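Local coordinates for protein glutathione transferase lambda1 (Populus trichocarpa, PDB 4PQH) that probably conjugates glutathione to electrophilic compounds with release of a halide, as a Lambda-class glutathione transferase, at residues A[146-151]-A[177-182]. Residues are numbered along the deposited sequence; the frame is centred on the assembly and turned at random.
Sequences AAFDYI and PFIERF
Pro177 O, on the helix that meets Phe148 through Ile179 and Phe182, accepts two bonds from one residue: Arg181 NH1 at 2.9 Å, and weakly the backbone N of Arg181 at 3.4 Å. The side-chain bond is moderately bent (151° at the hydrogen), with the donor tilted 26° from the carbonyl plane. Folding back along its own helix, Arg181 also reaches Gln40 OE1 and Thr35 O, so its guanidinium group ties helix 170-190 to the N-terminal domain. Glu180 OE2 makes a long ion pair with Arg181 NH1 (3.6 Å); it sits well out of the guanidinium plane, so no N-H points at it and only charge is at work.

Across the contact with 146-151 everything is apolar. Phe148 points at helix 170-190 and delivers its ring end: CE1 comes within 4.1 Å of Ile179 CG1, which approaches the ring obliquely, while CZ lies 4.3 Å from Phe182 CB, set at the ring edge near its plane. With CG1 anti to its carbonyl carbon (chi1 -66°), Ile179 sends its longer branch past Phe148, the two side chains running in opposite directions. The CA atoms of Phe148 and Ile179 are 9.5 Å apart, and the side chains bridge the gap. Phe129 packs edge-to-face with Phe148, and Leu201 of helix 199-208 touches both Phe148 and Ile151. The side chain of Phe182 is about 11 Å from the bound glutathione, so the contact lies away from the glutathione site itself, joining helices 144-154 and 170-190 in the buried interior of the all-helical C-terminal domain of the glutathione transferase fold.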
loop_
_atom_site.group_PDB
_atom_site.type_symbol
_atom_site.label_atom_id
_atom_site.label_comp_id
_atom_site.label_asym_id
_atom_site.label_seq_id
_atom_site.Cartn_x
_atom_site.Cartn_y
_atom_site.Cartn_z
ATOM N N ALA A 146 -9.111 14.375 -13.343
ATOM C CA ALA A 146 -8.123 14.030 -14.359
ATOM C C ALA A 146 -7.296 12.827 -13.928
ATOM O O ALA A 146 -6.958 11.972 -14.745
ATOM C CB ALA A 146 -7.221 15.213 -14.635
ATOM N N ALA A 147 -6.991 12.749 -12.640
ATOM C CA ALA A 147 -6.198 11.644 -12.117
ATOM C C ALA A 147 -6.978 10.342 -12.206
ATOM O O ALA A 147 -6.443 9.296 -12.607
ATOM C CB ALA A 147 -5.783 11.923 -10.682
ATOM N N PHE A 148 -8.252 10.395 -11.845
ATOM C CA PHE A 148 -9.069 9.190 -11.934
ATOM C C PHE A 148 -9.420 8.835 -13.375
ATOM O O PHE A 148 -9.658 7.665 -13.685
ATOM C CB PHE A 148 -10.295 9.271 -11.019
ATOM C CG PHE A 148 -9.985 8.966 -9.582
ATOM C CD1 PHE A 148 -9.831 7.646 -9.171
ATOM C CD2 PHE A 148 -9.809 9.983 -8.651
ATOM C CE1 PHE A 148 -9.534 7.339 -7.858
ATOM C CE2 PHE A 148 -9.513 9.680 -7.324
ATOM C CZ PHE A 148 -9.371 8.355 -6.933
ATOM N N ASP A 149 -9.430 9.825 -14.258
ATOM C CA ASP A 149 -9.540 9.565 -15.692
ATOM C C ASP A 149 -8.329 8.770 -16.184
ATOM O O ASP A 149 -8.468 7.825 -16.979
ATOM C CB ASP A 149 -9.653 10.869 -16.479
ATOM C CG ASP A 149 -11.008 11.510 -16.353
ATOM O OD1 ASP A 149 -11.949 10.847 -15.861
ATOM O OD2 ASP A 149 -11.130 12.683 -16.759
ATOM N N TYR A 150 -7.145 9.127 -15.701
ATOM C CA TYR A 150 -5.932 8.404 -16.067
ATOM C C TYR A 150 -6.037 6.947 -15.617
ATOM O O TYR A 150 -5.695 6.026 -16.363
ATOM C CB TYR A 150 -4.693 9.070 -15.458
ATOM C CG TYR A 150 -3.393 8.429 -15.883
ATOM C CD1 TYR A 150 -2.891 7.322 -15.211
ATOM C CD2 TYR A 150 -2.672 8.924 -16.962
ATOM C CE1 TYR A 150 -1.705 6.723 -15.600
ATOM C CE2 TYR A 150 -1.483 8.338 -17.357
ATOM C CZ TYR A 150 -1.004 7.235 -16.672
ATOM O OH TYR A 150 0.178 6.643 -17.064
ATOM N N ILE A 151 -6.517 6.744 -14.399
ATOM C CA ILE A 151 -6.699 5.406 -13.846
ATOM C C ILE A 151 -7.709 4.593 -14.664
ATOM O O ILE A 151 -7.472 3.420 -14.985
ATOM C CB ILE A 151 -7.143 5.480 -12.361
ATOM C CG1 ILE A 151 -6.033 6.107 -11.508
ATOM C CG2 ILE A 151 -7.548 4.110 -11.831
ATOM C CD1 ILE A 151 -4.710 5.393 -11.623
ATOM N N PRO A 177 -4.434 1.473 -1.014
ATOM C CA PRO A 177 -4.576 2.323 0.184
ATOM C C PRO A 177 -4.928 3.774 -0.124
ATOM O O PRO A 177 -5.594 4.437 0.669
ATOM C CB PRO A 177 -3.178 2.264 0.810
ATOM C CG PRO A 177 -2.635 0.925 0.349
ATOM C CD PRO A 177 -3.086 0.885 -1.086
ATOM N N PHE A 178 -4.499 4.256 -1.278
ATOM C CA PHE A 178 -4.770 5.628 -1.652
ATOM C C PHE A 178 -6.171 5.825 -2.206
ATOM O O PHE A 178 -6.861 6.770 -1.818
ATOM C CB PHE A 178 -3.652 6.135 -2.550
ATOM C CG PHE A 178 -2.350 6.226 -1.818
ATOM C CD1 PHE A 178 -2.064 7.341 -1.042
ATOM C CD2 PHE A 178 -1.462 5.165 -1.819
ATOM C CE1 PHE A 178 -0.903 7.411 -0.323
ATOM C CE2 PHE A 178 -0.293 5.234 -1.091
ATOM C CZ PHE A 178 -0.008 6.372 -0.348
ATOM N N ILE A 179 -6.636 4.905 -3.046
ATOM C CA ILE A 179 -8.016 4.970 -3.508
ATOM C C ILE A 179 -8.985 4.771 -2.327
ATOM O O ILE A 179 -10.020 5.435 -2.240
ATOM C CB ILE A 179 -8.259 3.986 -4.669
ATOM C CG1 ILE A 179 -7.427 4.437 -5.878
ATOM C CG2 ILE A 179 -9.743 3.910 -5.004
ATOM C CD1 ILE A 179 -7.519 3.519 -7.087
ATOM N N GLU A 180 -8.605 3.906 -1.389
ATOM C CA GLU A 180 -9.384 3.662 -0.176
ATOM C C GLU A 180 -9.633 4.950 0.606
ATOM O O GLU A 180 -10.695 5.138 1.181
ATOM C CB GLU A 180 -8.648 2.654 0.711
ATOM C CG GLU A 180 -9.243 2.431 2.083
ATOM C CD GLU A 180 -8.421 1.466 2.921
ATOM O OE1 GLU A 180 -7.956 0.447 2.372
ATOM O OE2 GLU A 180 -8.243 1.716 4.130
ATOM N N ARG A 181 -8.642 5.836 0.623
ATOM C CA ARG A 181 -8.760 7.086 1.363
ATOM C C ARG A 181 -9.376 8.194 0.513
ATOM O O ARG A 181 -10.217 8.953 0.997
ATOM C CB ARG A 181 -7.394 7.506 1.903
ATOM C CG ARG A 181 -6.940 6.656 3.076
ATOM C CD ARG A 181 -5.426 6.613 3.186
ATOM N NE ARG A 181 -4.996 5.887 4.378
ATOM C CZ ARG A 181 -4.984 4.565 4.488
ATOM N NH1 ARG A 181 -5.379 3.809 3.473
ATOM N NH2 ARG A 181 -4.575 3.997 5.617
ATOM N N PHE A 182 -8.978 8.277 -0.754
ATOM C CA PHE A 182 -9.437 9.371 -1.605
ATOM C C PHE A 182 -10.912 9.251 -1.949
ATOM O O PHE A 182 -11.613 10.263 -2.063
ATOM C CB PHE A 182 -8.625 9.478 -2.899
ATOM C CG PHE A 182 -7.153 9.746 -2.695
ATOM C CD1 PHE A 182 -6.677 10.308 -1.515
ATOM C CD2 PHE A 182 -6.245 9.440 -3.697
ATOM C CE1 PHE A 182 -5.312 10.561 -1.344
ATOM C CE2 PHE A 182 -4.897 9.684 -3.535
ATOM C CZ PHE A 182 -4.423 10.245 -2.355
#